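Local atomic coordinates of DNA polymerase (Bacillus phage phi29, PDB entry 2PY5), a protein that catalyses protein-primed replication of viral DNA by strand displacement, with high processivity and fidelity, and proofreads through a 3'-5' exonuclease activity. Residues N77-S82 with I103-G108; L216-E221 with G266-F271; L333-E338 with T441-Q446; T368-T373 with Q380-M385; L513-P518 with D523-V528. The protein carries 2 engineered substitutions. All coordinates share one frame; numbering follows the deposited sequence.

How the interactions relate
Interactions 1 and 3 are buried, interactions 2 and 4 partly so, and interaction 5 lies at the surface. Apolar contact dominates where the chain is most enclosed: an aromatic ring packed against a strand in interaction 1, a leucine against an isoleucine between two helices in interaction 3. Interaction 2 is also apolar, with a carboxylate at its exposed edge, whereas interaction 4 lays the aliphatic parts of two nucleotide-binding lysines together, and interaction 5 couples opposite charges through ethanediol and water. Interaction 1 lies in the exonuclease region, its centre about 53 Å from that of interaction 3. Interaction 4 is nested within the loop closed by interaction 3; no two interactions touch or hold the same helix or strand.

Interaction 1 (N77-S82 with I103-G108); sequences NGFKWS and IDICLG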
# COMPACT_ATOMS: atom_id res chain seq x y z
N ASN F 77 33.08 -6.79 -5.93
CA ASN F 77 33.52 -8.16 -5.90
C ASN F 77 33.33 -8.85 -7.25
O ASN F 77 33.14 -10.07 -7.31
CB ASN F 77 32.82 -8.90 -4.77
CG ASN F 77 33.43 -8.58 -3.42
OD1 ASN F 77 34.41 -9.21 -3.00
ND2 ASN F 77 32.87 -7.58 -2.74
N GLY F 78 33.41 -8.05 -8.31
CA GLY F 78 33.55 -8.56 -9.66
C GLY F 78 32.26 -8.77 -10.45
O GLY F 78 32.29 -9.38 -11.52
N PHE F 79 31.15 -8.25 -9.93
CA PHE F 79 29.86 -8.36 -10.61
C PHE F 79 29.41 -7.01 -11.13
O PHE F 79 29.44 -6.03 -10.40
CB PHE F 79 28.78 -8.91 -9.67
CG PHE F 79 28.97 -10.35 -9.31
CD1 PHE F 79 29.87 -10.71 -8.33
CD2 PHE F 79 28.27 -11.34 -9.97
CE1 PHE F 79 30.07 -12.03 -8.00
CE2 PHE F 79 28.46 -12.66 -9.64
CZ PHE F 79 29.36 -13.01 -8.66
N LYS F 80 28.98 -6.97 -12.38
CA LYS F 80 28.38 -5.77 -12.94
C LYS F 80 26.92 -6.03 -13.29
O LYS F 80 26.50 -7.18 -13.41
CB LYS F 80 29.14 -5.29 -14.17
CG LYS F 80 29.02 -6.16 -15.39
N TRP F 81 26.17 -4.96 -13.47
CA TRP F 81 24.77 -5.07 -13.87
C TRP F 81 24.64 -5.53 -15.32
O TRP F 81 25.36 -5.04 -16.22
CB TRP F 81 24.05 -3.72 -13.69
CG TRP F 81 22.57 -3.83 -13.81
CD1 TRP F 81 21.70 -4.13 -12.83
CD2 TRP F 81 21.78 -3.63 -15.00
NE1 TRP F 81 20.41 -4.14 -13.31
CE2 TRP F 81 20.44 -3.84 -14.64
CE3 TRP F 81 22.08 -3.30 -16.32
CZ2 TRP F 81 19.39 -3.73 -15.57
CZ3 TRP F 81 21.04 -3.18 -17.24
CH2 TRP F 81 19.72 -3.40 -16.85
N SER F 82 23.72 -6.45 -15.56
CA SER F 82 23.34 -6.83 -16.92
C SER F 82 21.90 -7.30 -16.95
O SER F 82 21.50 -8.08 -16.09
CB SER F 82 24.24 -7.96 -17.42
OG SER F 82 23.73 -8.51 -18.63
N ILE F 103 16.76 -9.04 -7.11
CA ILE F 103 18.16 -9.04 -7.53
C ILE F 103 18.48 -10.48 -7.93
O ILE F 103 18.32 -11.37 -7.12
CB ILE F 103 19.12 -8.64 -6.40
CG1 ILE F 103 18.75 -7.29 -5.79
CG2 ILE F 103 20.58 -8.60 -6.93
CD1 ILE F 103 19.48 -6.98 -4.47
N ASP F 104 18.89 -10.69 -9.18
CA ASP F 104 19.17 -12.04 -9.71
C ASP F 104 20.65 -12.09 -10.05
O ASP F 104 21.10 -11.42 -10.97
CB ASP F 104 18.31 -12.28 -10.93
CG ASP F 104 18.32 -13.72 -11.42
OD1 ASP F 104 17.63 -14.00 -12.42
OD2 ASP F 104 19.02 -14.54 -10.80
N ILE F 105 21.40 -12.90 -9.30
CA ILE F 105 22.84 -12.94 -9.44
C ILE F 105 23.21 -14.17 -10.25
O ILE F 105 22.93 -15.31 -9.83
CB ILE F 105 23.51 -13.01 -8.05
CG1 ILE F 105 23.11 -11.81 -7.17
CG2 ILE F 105 25.06 -13.11 -8.18
CD1 ILE F 105 23.38 -12.02 -5.71
N CYS F 106 23.82 -13.94 -11.40
CA CYS F 106 24.13 -15.00 -12.37
C CYS F 106 25.59 -15.40 -12.28
O CYS F 106 26.46 -14.57 -12.51
CB CYS F 106 23.90 -14.50 -13.78
SG CYS F 106 24.25 -15.71 -15.05
N LEU F 107 25.86 -16.67 -12.00
CA LEU F 107 27.23 -17.17 -12.01
C LEU F 107 27.65 -17.69 -13.39
O LEU F 107 28.83 -17.63 -13.75
CB LEU F 107 27.40 -18.26 -10.95
CG LEU F 107 27.46 -17.79 -9.49
CD1 LEU F 107 28.63 -16.84 -9.29
CD2 LEU F 107 26.14 -17.17 -9.01
N GLY F 108 26.69 -18.17 -14.16
CA GLY F 108 26.94 -18.70 -15.49
C GLY F 108 26.28 -20.05 -15.56
O GLY F 108 25.21 -20.24 -14.96
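The helix-covered face of the mixed sheet in the exonuclease region holds this contact, in which the ring of Phe79 packs against Ile105 and Leu107 of strand 100-110. Phe79 stands just ahead of the short edge strand 80-81, and its side chain reaches past the intervening strand 89-94 to meet the next one. With CG anti to its own carbonyl carbon (chi1 -70°), the ring is directed at strand 100-110. Phe79 CE2 lies 3.7 Å from Ile105 CG2, the two side chains meeting at about a right angle. Leu107 approaches differently: its CD1 sits at the ring edge, close to the ring plane, 3.9 Å from Phe79 CZ. The carbonyl oxygen of Cys106 also faces that edge, with Cys106 O 4.0 Å from Phe79 CE2, so the same edge meets a backbone oxygen as well as a methyl group. No hydrogen bond crosses between the segments, and their association here rests on van der Waals contact. Leu107 and Gly108 form a classic beta bulge opposite Ile115, an irregularity in the strand right beside the contact with the ring. Around this cluster, Leu74 of helix 63-76 and Leu52 of helix 44-54 both pack on Phe79 and Ile105, Tyr90 of strand 89-94 touches the ring as well, and strand 113-121 pairs with strand 100-110.

Interaction 2 (L216-E221 with G266-F271); sequences LGLDKE and GEPIVF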
# COMPACT_ATOMS: atom_id res chain seq x y z
N LEU F 216 -1.71 1.09 -25.94
CA LEU F 216 -1.05 1.97 -25.00
C LEU F 216 -1.67 3.38 -25.00
O LEU F 216 -1.79 3.99 -23.94
CB LEU F 216 0.45 2.03 -25.29
CG LEU F 216 1.17 0.70 -25.06
CD1 LEU F 216 2.64 0.79 -25.54
CD2 LEU F 216 1.11 0.27 -23.60
N GLY F 217 -2.07 3.87 -26.17
CA GLY F 217 -2.68 5.21 -26.25
C GLY F 217 -4.02 5.28 -25.54
O GLY F 217 -4.32 6.25 -24.83
N LEU F 218 -4.83 4.24 -25.70
CA LEU F 218 -6.12 4.21 -25.03
C LEU F 218 -5.94 4.03 -23.55
O LEU F 218 -6.65 4.65 -22.75
CB LEU F 218 -7.03 3.12 -25.59
CG LEU F 218 -7.61 3.40 -26.98
CD1 LEU F 218 -8.59 2.29 -27.34
CD2 LEU F 218 -8.29 4.78 -27.06
N ASP F 219 -5.00 3.15 -23.15
CA ASP F 219 -4.74 2.95 -21.74
C ASP F 219 -4.33 4.26 -21.06
O ASP F 219 -4.74 4.52 -19.95
CB ASP F 219 -3.65 1.90 -21.52
CG ASP F 219 -3.55 1.48 -20.08
OD1 ASP F 219 -2.61 1.92 -19.40
OD2 ASP F 219 -4.48 0.74 -19.62
N LYS F 220 -3.49 5.04 -21.73
CA LYS F 220 -3.03 6.32 -21.20
C LYS F 220 -4.22 7.27 -20.94
O LYS F 220 -4.27 7.91 -19.91
CB LYS F 220 -2.02 6.96 -22.16
CG LYS F 220 -1.43 8.26 -21.67
CD LYS F 220 -0.22 8.70 -22.52
N GLU F 221 -5.16 7.33 -21.88
CA GLU F 221 -6.38 8.15 -21.68
C GLU F 221 -7.21 7.68 -20.50
O GLU F 221 -7.64 8.48 -19.66
CB GLU F 221 -7.25 8.19 -22.95
CG GLU F 221 -6.57 8.87 -24.13
CD GLU F 221 -7.50 9.10 -25.30
OE1 GLU F 221 -7.08 9.82 -26.24
OE2 GLU F 221 -8.66 8.62 -25.29
N GLY F 266 -14.78 -5.13 -21.62
CA GLY F 266 -14.72 -5.14 -23.07
C GLY F 266 -13.98 -4.02 -23.74
O GLY F 266 -13.34 -3.18 -23.08
N GLU F 267 -14.05 -4.00 -25.07
CA GLU F 267 -13.36 -3.00 -25.86
C GLU F 267 -14.15 -1.71 -25.78
O GLU F 267 -15.35 -1.70 -26.06
CB GLU F 267 -13.25 -3.41 -27.33
CG GLU F 267 -12.34 -2.48 -28.16
CD GLU F 267 -10.84 -2.55 -27.74
OE1 GLU F 267 -10.38 -3.65 -27.40
OE2 GLU F 267 -10.14 -1.49 -27.77
N PRO F 268 -13.49 -0.62 -25.40
CA PRO F 268 -14.22 0.64 -25.40
C PRO F 268 -14.51 1.17 -26.79
O PRO F 268 -13.88 0.76 -27.77
CB PRO F 268 -13.26 1.60 -24.68
CG PRO F 268 -11.94 1.05 -24.93
CD PRO F 268 -12.11 -0.45 -24.92
N ILE F 269 -15.47 2.09 -26.87
CA ILE F 269 -15.70 2.87 -28.07
C ILE F 269 -15.33 4.33 -27.79
O ILE F 269 -15.76 4.91 -26.78
CB ILE F 269 -17.16 2.76 -28.54
CG1 ILE F 269 -17.45 1.33 -28.98
CG2 ILE F 269 -17.45 3.73 -29.68
CD1 ILE F 269 -18.89 1.09 -29.39
N VAL F 270 -14.51 4.90 -28.66
CA VAL F 270 -14.10 6.30 -28.54
C VAL F 270 -15.19 7.18 -29.15
O VAL F 270 -15.78 6.84 -30.20
CB VAL F 270 -12.79 6.56 -29.31
CG1 VAL F 270 -12.44 8.05 -29.33
CG2 VAL F 270 -11.67 5.74 -28.74
N PHE F 271 -15.42 8.35 -28.53
CA PHE F 271 -16.33 9.35 -29.09
C PHE F 271 -15.71 10.74 -28.98
O PHE F 271 -14.88 10.97 -28.12
CB PHE F 271 -17.70 9.32 -28.39
CG PHE F 271 -17.65 9.56 -26.91
CD1 PHE F 271 -17.66 10.85 -26.37
CD2 PHE F 271 -17.58 8.49 -26.03
CE1 PHE F 271 -17.60 11.05 -25.00
CE2 PHE F 271 -17.54 8.69 -24.66
CZ PHE F 271 -17.53 9.95 -24.15
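Leu218, on helix 216-223, is the one residue of its segment that meets strand 267-272, and it divides its two methyl groups among three partners. On the enclosed side Leu218 CD1 turns to the buried Pro268, whose CG is 4.3 Å from it. This inner part of the contact is continued by other residues: Leu214 and Phe353 pack on Pro268, while Leu351 of strand 340-356 lies against Leu218 itself.

The outer side is looser, and its two strand residues, Val270 and Glu267, are both exposed. The methyl contact with Val270 is nevertheless the shortest, Leu218 CD2 coming to 3.9 Å from Val270 CG2 as the side chains cross at a slant. In the acidic side chain a bend at chi2 (66°) brings Glu267 OE2 to 4.1 Å from Leu218 CD1. That approach is a carboxylate beside a methyl group, without a hydrogen bond. Helix segment 216-221 and strand segment 267-271 run nearly perpendicular, at 79°, with their axes 11.2 Å apart at closest approach. Such a spacing lets side-chain ends touch while the backbones stay well separated. Asp219 forms a salt bridge with Arg223 inside the helix and links it outward by a hydrogen bond with Thr427.

The contact thus joins the region involved in DNA binding and in coordinating synthesis with degradation to a strand of the polymerization region. Its chemistry implies that the segments meet by van der Waals contact of side-chain ends, with no directional bond between them; burial of apolar surface probably contributes on the Pro268 side.

Interaction 3 (L333-E338 with T441-Q446); sequences LELMKE and TITAAQ. With EDO (1,2-ethanediol), chain X.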
# COMPACT_ATOMS: atom_id res chain seq x y z
N LEU F 333 -17.87 12.56 -12.65
CA LEU F 333 -18.43 13.69 -13.39
C LEU F 333 -19.79 14.09 -12.81
O LEU F 333 -20.08 15.29 -12.62
CB LEU F 333 -18.57 13.31 -14.87
CG LEU F 333 -19.24 14.38 -15.73
CD1 LEU F 333 -18.42 15.67 -15.77
CD2 LEU F 333 -19.48 13.85 -17.14
N GLU F 334 -20.65 13.12 -12.48
CA GLU F 334 -21.92 13.48 -11.90
C GLU F 334 -21.77 14.09 -10.49
O GLU F 334 -22.50 15.01 -10.13
CB GLU F 334 -22.88 12.30 -11.91
CG GLU F 334 -23.29 11.90 -13.35
CD GLU F 334 -23.96 13.03 -14.20
OE1 GLU F 334 -24.61 13.96 -13.67
OE2 GLU F 334 -23.83 12.95 -15.44
N LEU F 335 -20.81 13.59 -9.72
CA LEU F 335 -20.52 14.21 -8.42
C LEU F 335 -20.11 15.67 -8.62
O LEU F 335 -20.56 16.56 -7.88
CB LEU F 335 -19.40 13.46 -7.70
CG LEU F 335 -19.85 12.18 -6.99
CD1 LEU F 335 -18.61 11.35 -6.63
CD2 LEU F 335 -20.68 12.51 -5.75
N MET F 336 -19.25 15.91 -9.59
CA MET F 336 -18.72 17.26 -9.83
C MET F 336 -19.85 18.19 -10.23
O MET F 336 -19.95 19.33 -9.74
CB MET F 336 -17.65 17.22 -10.91
CG MET F 336 -16.93 18.54 -11.08
SD MET F 336 -15.73 18.55 -12.42
CE MET F 336 -16.74 18.39 -13.87
N LYS F 337 -20.69 17.73 -11.16
CA LYS F 337 -21.78 18.57 -11.65
C LYS F 337 -22.77 18.91 -10.55
O LYS F 337 -23.35 19.99 -10.55
CB LYS F 337 -22.49 17.90 -12.85
CG LYS F 337 -21.61 17.77 -14.06
CD LYS F 337 -22.24 16.95 -15.19
CE LYS F 337 -23.05 17.79 -16.12
NZ LYS F 337 -23.34 17.04 -17.39
N GLU F 338 -22.96 18.00 -9.58
CA GLU F 338 -23.84 18.28 -8.45
C GLU F 338 -23.20 19.23 -7.42
O GLU F 338 -23.86 20.10 -6.88
CB GLU F 338 -24.28 17.01 -7.73
CG GLU F 338 -25.18 17.33 -6.54
CD GLU F 338 -25.77 16.15 -5.83
OE1 GLU F 338 -25.60 15.01 -6.30
OE2 GLU F 338 -26.43 16.37 -4.79
N THR F 441 -18.34 7.15 -0.12
CA THR F 441 -17.94 7.96 1.02
C THR F 441 -18.43 9.42 0.91
O THR F 441 -18.98 9.96 1.86
CB THR F 441 -16.43 7.87 1.17
OG1 THR F 441 -16.13 6.51 1.54
CG2 THR F 441 -15.88 8.88 2.20
N ILE F 442 -18.25 10.02 -0.25
CA ILE F 442 -18.68 11.40 -0.47
C ILE F 442 -20.18 11.56 -0.28
O ILE F 442 -20.64 12.54 0.34
CB ILE F 442 -18.24 11.91 -1.86
CG1 ILE F 442 -16.72 11.95 -1.94
CG2 ILE F 442 -18.87 13.27 -2.16
CD1 ILE F 442 -16.17 12.11 -3.35
N THR F 443 -20.97 10.62 -0.79
CA THR F 443 -22.43 10.76 -0.69
C THR F 443 -22.92 10.65 0.77
O THR F 443 -23.82 11.38 1.17
CB THR F 443 -23.19 9.79 -1.62
OG1 THR F 443 -22.85 8.44 -1.31
CG2 THR F 443 -22.86 10.08 -3.08
N ALA F 444 -22.30 9.76 1.55
CA ALA F 444 -22.66 9.63 2.96
C ALA F 444 -22.23 10.88 3.72
O ALA F 444 -22.99 11.43 4.50
CB ALA F 444 -22.04 8.39 3.58
N ALA F 445 -21.02 11.35 3.48
CA ALA F 445 -20.56 12.59 4.11
C ALA F 445 -21.46 13.77 3.79
O ALA F 445 -21.80 14.58 4.66
CB ALA F 445 -19.13 12.90 3.69
N GLN F 446 -21.84 13.88 2.52
CA GLN F 446 -22.69 14.97 2.07
C GLN F 446 -24.08 14.90 2.72
O GLN F 446 -24.65 15.92 3.10
CB GLN F 446 -22.82 14.95 0.55
CG GLN F 446 -23.60 16.11 -0.03
CD GLN F 446 -22.96 17.45 0.27
OE1 GLN F 446 -21.77 17.65 -0.01
NE2 GLN F 446 -23.73 18.38 0.84
C1 EDO X . -25.68 13.74 -2.29
O1 EDO X . -26.44 14.94 -2.45
C2 EDO X . -26.49 12.69 -1.53
O2 EDO X . -25.89 12.35 -0.26
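Leu335 and Ile442 meet branch to branch between helices 330-339 and 427-447. Leu335 CD2 lies 4.1 Å from Ile442 CG2, and the second methyl of the leucine makes a similar approach, with Leu335 CD1 4.2 Å from Ile442 CD1. The isoleucine holds CG2 anti to its backbone N and CG1 anti to its carbonyl carbon (chi1 -65°), an arrangement that offers both of its methyl groups to the leucine. At the margin Thr443 adds its methyl, CG2 being 4.2 Å from Leu335 CD2. Its hydroxyl is engaged within its own helix, where Thr443 OG1 is hydrogen-bonded to Tyr439 O.

Beside this apolar patch a molecule of 1,2-ethanediol, probably from the crystallisation liquor, spans the two helices. Its O1 donates to Glu338 OE2 at 2.7 Å, and its O2 donates to Thr443 O, also at 2.7 Å. Glu338 reaches it with an extended chain, while the CG of Gln446 rests against the carbon C1 of the diol.

Helix 427-447 packs on the antiparallel sheet of the polymerase palm that carries the YCDTD motif: Thr441 OG1 is hydrogen-bonded to Thr457 O of that motif, and Ala445 touches Ile452 and Cys455.

Farther out, Gln446 and Glu338, which flank the diol, have polar partners of their own. The amide of Gln446 is held by backbone on both of its polar atoms, OE1 by Ile299 N and NE2 by Gly297 O. The OE2 of Glu338 has a second partner in Tyr298 OH.

Interaction 4 (T368-T373 with Q380-M385); sequences TYIKTT and QLAKLM
Lys371 and Ala382 form the closest point of an antiparallel pair of helices, 361-373 and 376-387, the helical hairpin of the fingers as in other family B polymerases. The axes of segments 368-373 and 380-385 come within 8.3 Å at 154°, consistent with the small side chain of Ala382, whose CB lies 3.7 Å from Lys371 N. Ile370 closes in beside it: its CG2, set anti to the backbone N, reaches 3.9 Å from Ala382 CB.

The two lysines adopt different conformations. Lys371 is extended throughout, whereas Lys383 begins with CG anti to its carbonyl carbon and bends at chi3 (65°). Their aliphatic parts run obliquely past each other, Lys371 CD being 4.0 Å from Lys383 CG, and the ammonium groups end up apart, with NZ of Lys371 6.9 Å from NZ of Lys383. Both residues contact a bound nucleotide in another complex of this protein; Lys371 interacts with the phosphates of the incoming nucleotide, and Lys383 probably takes part in nucleotide selection. Two ammonium groups here would probably suit the anionic triphosphate. The bend also delivers Lys383 to a partner one turn back: Lys383 NZ donates to Gln380 OE1 over 3.1 Å, tilted 18° from the plane of that carbonyl.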
# COMPACT_ATOMS: atom_id res chain seq x y z
N THR F 368 -14.04 -14.53 1.10
CA THR F 368 -14.81 -14.11 2.26
C THR F 368 -15.16 -15.33 3.14
O THR F 368 -15.03 -15.27 4.36
CB THR F 368 -16.07 -13.31 1.86
OG1 THR F 368 -15.68 -12.17 1.10
CG2 THR F 368 -16.82 -12.84 3.08
N TYR F 369 -15.55 -16.44 2.52
CA TYR F 369 -15.82 -17.65 3.31
C TYR F 369 -14.59 -18.09 4.10
O TYR F 369 -14.68 -18.40 5.29
CB TYR F 369 -16.28 -18.79 2.41
CG TYR F 369 -16.64 -20.02 3.20
CD1 TYR F 369 -17.86 -20.10 3.86
CD2 TYR F 369 -15.77 -21.10 3.29
CE1 TYR F 369 -18.20 -21.23 4.60
CE2 TYR F 369 -16.09 -22.23 4.03
CZ TYR F 369 -17.32 -22.29 4.68
OH TYR F 369 -17.68 -23.39 5.42
N ILE F 370 -13.45 -18.13 3.43
CA ILE F 370 -12.19 -18.51 4.08
C ILE F 370 -11.88 -17.54 5.23
O ILE F 370 -11.54 -17.96 6.34
CB ILE F 370 -11.03 -18.63 3.08
CG1 ILE F 370 -11.27 -19.82 2.15
CG2 ILE F 370 -9.70 -18.77 3.82
CD1 ILE F 370 -10.36 -19.85 0.93
N LYS F 371 -12.04 -16.24 4.97
CA LYS F 371 -11.82 -15.22 6.02
C LYS F 371 -12.68 -15.49 7.24
O LYS F 371 -12.20 -15.50 8.38
CB LYS F 371 -12.13 -13.83 5.47
CG LYS F 371 -11.90 -12.69 6.45
CD LYS F 371 -12.40 -11.38 5.85
CE LYS F 371 -12.63 -10.30 6.89
NZ LYS F 371 -13.54 -9.23 6.36
N THR F 372 -13.96 -15.71 7.00
CA THR F 372 -14.96 -15.87 8.05
C THR F 372 -14.76 -17.15 8.85
O THR F 372 -15.09 -17.19 10.04
CB THR F 372 -16.41 -15.82 7.44
OG1 THR F 372 -16.65 -14.53 6.85
CG2 THR F 372 -17.47 -16.08 8.52
N THR F 373 -14.24 -18.20 8.22
CA THR F 373 -14.12 -19.52 8.87
C THR F 373 -12.71 -19.85 9.38
O THR F 373 -12.50 -20.91 9.97
CB THR F 373 -14.60 -20.65 7.95
OG1 THR F 373 -13.86 -20.65 6.73
CG2 THR F 373 -16.08 -20.50 7.65
N GLN F 380 -5.54 -13.81 7.65
CA GLN F 380 -4.82 -12.65 7.10
C GLN F 380 -4.60 -12.81 5.61
O GLN F 380 -4.60 -11.83 4.87
CB GLN F 380 -3.45 -12.46 7.77
CG GLN F 380 -3.47 -12.33 9.27
CD GLN F 380 -4.63 -11.52 9.78
OE1 GLN F 380 -4.81 -10.36 9.39
NE2 GLN F 380 -5.43 -12.11 10.66
N LEU F 381 -4.33 -14.04 5.18
CA LEU F 381 -4.07 -14.29 3.78
C LEU F 381 -5.33 -14.12 2.96
O LEU F 381 -5.27 -13.64 1.84
CB LEU F 381 -3.46 -15.66 3.58
CG LEU F 381 -2.05 -15.81 4.14
CD1 LEU F 381 -1.66 -17.28 4.02
CD2 LEU F 381 -1.04 -14.91 3.43
N ALA F 382 -6.48 -14.50 3.52
CA ALA F 382 -7.77 -14.29 2.84
C ALA F 382 -8.05 -12.80 2.66
O ALA F 382 -8.50 -12.36 1.61
CB ALA F 382 -8.89 -14.97 3.61
N LYS F 383 -7.77 -12.01 3.70
CA LYS F 383 -7.89 -10.56 3.62
C LYS F 383 -6.96 -10.01 2.54
O LYS F 383 -7.33 -9.15 1.75
CB LYS F 383 -7.57 -9.95 4.97
CG LYS F 383 -8.59 -10.32 6.04
CD LYS F 383 -8.08 -10.07 7.44
CE LYS F 383 -7.84 -8.62 7.72
NZ LYS F 383 -7.29 -8.45 9.10
N LEU F 384 -5.74 -10.53 2.52
CA LEU F 384 -4.78 -10.10 1.53
C LEU F 384 -5.26 -10.40 0.11
O LEU F 384 -5.14 -9.56 -0.78
CB LEU F 384 -3.42 -10.76 1.82
CG LEU F 384 -2.18 -10.16 1.19
CD1 LEU F 384 -1.97 -8.69 1.56
CD2 LEU F 384 -0.99 -11.00 1.65
N MET F 385 -5.85 -11.57 -0.10
CA MET F 385 -6.37 -11.91 -1.43
C MET F 385 -7.50 -10.96 -1.85
O MET F 385 -7.55 -10.48 -2.98
CB MET F 385 -6.87 -13.35 -1.46
CG MET F 385 -5.75 -14.39 -1.46
SD MET F 385 -4.81 -14.41 -2.98
CE MET F 385 -5.96 -15.18 -4.13

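Interaction 5 (L513-P518 with D523-V528); sequences LVEGSP and DIKFSV. With EDO (1,2-ethanediol), chain Y.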
# COMPACT_ATOMS: atom_id res chain seq x y z
N LEU F 513 -10.13 -4.34 26.78
CA LEU F 513 -10.71 -3.05 26.40
C LEU F 513 -11.24 -3.13 24.98
O LEU F 513 -10.51 -3.50 24.06
CB LEU F 513 -9.68 -1.92 26.48
CG LEU F 513 -9.54 -0.97 27.67
CD1 LEU F 513 -9.04 0.36 27.11
CD2 LEU F 513 -10.83 -0.77 28.47
N VAL F 514 -12.50 -2.74 24.80
CA VAL F 514 -13.10 -2.64 23.48
C VAL F 514 -13.82 -1.31 23.36
O VAL F 514 -13.99 -0.61 24.36
CB VAL F 514 -14.08 -3.79 23.22
CG1 VAL F 514 -13.36 -5.14 23.32
CG2 VAL F 514 -15.26 -3.71 24.19
N GLU F 515 -14.25 -0.97 22.16
CA GLU F 515 -14.92 0.31 21.91
C GLU F 515 -16.19 0.42 22.74
O GLU F 515 -16.97 -0.53 22.85
CB GLU F 515 -15.22 0.52 20.42
CG GLU F 515 -14.01 0.91 19.61
CD GLU F 515 -13.07 -0.24 19.31
OE1 GLU F 515 -13.48 -1.41 19.43
OE2 GLU F 515 -11.92 0.03 18.92
N GLY F 516 -16.36 1.58 23.37
CA GLY F 516 -17.50 1.86 24.22
C GLY F 516 -18.27 3.06 23.70
O GLY F 516 -18.12 3.47 22.56
N SER F 517 -19.09 3.62 24.58
CA SER F 517 -19.97 4.73 24.23
C SER F 517 -20.03 5.69 25.41
O SER F 517 -19.63 5.35 26.52
CB SER F 517 -21.37 4.20 23.89
OG SER F 517 -22.02 3.68 25.02
N PRO F 518 -20.55 6.91 25.17
CA PRO F 518 -20.68 7.88 26.25
C PRO F 518 -21.46 7.37 27.47
O PRO F 518 -21.20 7.82 28.58
CB PRO F 518 -21.43 9.05 25.59
CG PRO F 518 -21.17 8.91 24.16
CD PRO F 518 -21.04 7.46 23.89
N ASP F 523 -12.97 3.63 30.36
CA ASP F 523 -11.69 4.31 30.16
C ASP F 523 -11.62 5.00 28.79
O ASP F 523 -12.53 4.88 27.97
CB ASP F 523 -10.53 3.30 30.25
CG ASP F 523 -10.51 2.53 31.57
OD1 ASP F 523 -10.01 3.08 32.59
OD2 ASP F 523 -10.99 1.38 31.58
N ILE F 524 -10.51 5.70 28.55
CA ILE F 524 -10.29 6.42 27.31
C ILE F 524 -9.06 5.84 26.61
O ILE F 524 -8.03 5.61 27.26
CB ILE F 524 -10.05 7.94 27.58
CG1 ILE F 524 -11.35 8.62 28.04
CG2 ILE F 524 -9.47 8.64 26.35
CD1 ILE F 524 -12.49 8.55 27.03
N LYS F 525 -9.18 5.59 25.31
CA LYS F 525 -8.03 5.24 24.47
C LYS F 525 -7.59 6.50 23.76
O LYS F 525 -8.36 7.08 22.99
CB LYS F 525 -8.40 4.18 23.43
CG LYS F 525 -7.26 3.88 22.44
CD LYS F 525 -7.58 2.68 21.55
CE LYS F 525 -8.61 3.01 20.50
NZ LYS F 525 -8.46 2.09 19.31
N PHE F 526 -6.35 6.92 24.01
CA PHE F 526 -5.78 8.07 23.31
C PHE F 526 -5.17 7.59 22.00
O PHE F 526 -4.19 6.84 22.02
CB PHE F 526 -4.74 8.78 24.18
CG PHE F 526 -4.03 9.90 23.48
CD1 PHE F 526 -4.74 11.01 23.03
CD2 PHE F 526 -2.66 9.87 23.27
CE1 PHE F 526 -4.10 12.06 22.39
CE2 PHE F 526 -2.02 10.91 22.62
CZ PHE F 526 -2.74 12.00 22.18
N SER F 527 -5.74 8.04 20.88
CA SER F 527 -5.36 7.59 19.55
C SER F 527 -4.74 8.72 18.73
O SER F 527 -5.29 9.81 18.62
CB SER F 527 -6.60 7.04 18.82
OG SER F 527 -6.29 6.63 17.50
N VAL F 528 -3.59 8.42 18.11
CA VAL F 528 -2.86 9.39 17.30
C VAL F 528 -2.71 8.90 15.85
O VAL F 528 -2.24 7.78 15.62
CB VAL F 528 -1.46 9.60 17.88
CG1 VAL F 528 -0.73 10.73 17.12
CG2 VAL F 528 -1.52 9.92 19.38
C1 EDO Y . -11.25 2.42 17.01
O1 EDO Y . -11.00 2.54 18.42
C2 EDO Y . -10.31 3.32 16.22
O2 EDO Y . -8.93 3.07 16.56
O HOH W 1 -8.89 -0.85 20.03
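Leu513 opens the contact by resting a methyl group beside a carboxylate oxygen, its CD2 3.8 Å from Asp523 OD2, which has a hydrogen-bond partner close by in the chain. The leucine chi1 of -98° departs from a staggered value, and the two side chains stand at about a right angle. Further along, Glu515 turns back at chi2 (76°), which brings its carboxylate towards Lys525. The charges remain short of a salt bridge, with Glu515 OE2 4.0 Å from Lys525 NZ, and the gap is spanned by small molecules. A 1,2-ethanediol, probably from the crystallisation liquor, donates from its O1 to Glu515 OE2 at 2.7 Å, and the same O1 accepts from Lys525 NZ at 2.7 Å. The lysine also donates to the other hydroxyl, Lys525 NZ lying 3.0 Å from the diol O2. One water completes a second bridge, accepting from Lys525 NZ at 3.1 Å and donating weakly to Glu515 OE2. Past Glu515 the chain leaves the strand, Gly516 still bonding by its backbone to Tyr505. The setting is an antiparallel sheet in which strand 499-509 lies between strands 512-515 and 523-530, so side chains meet across the central strand, without backbone pairing between the outer two.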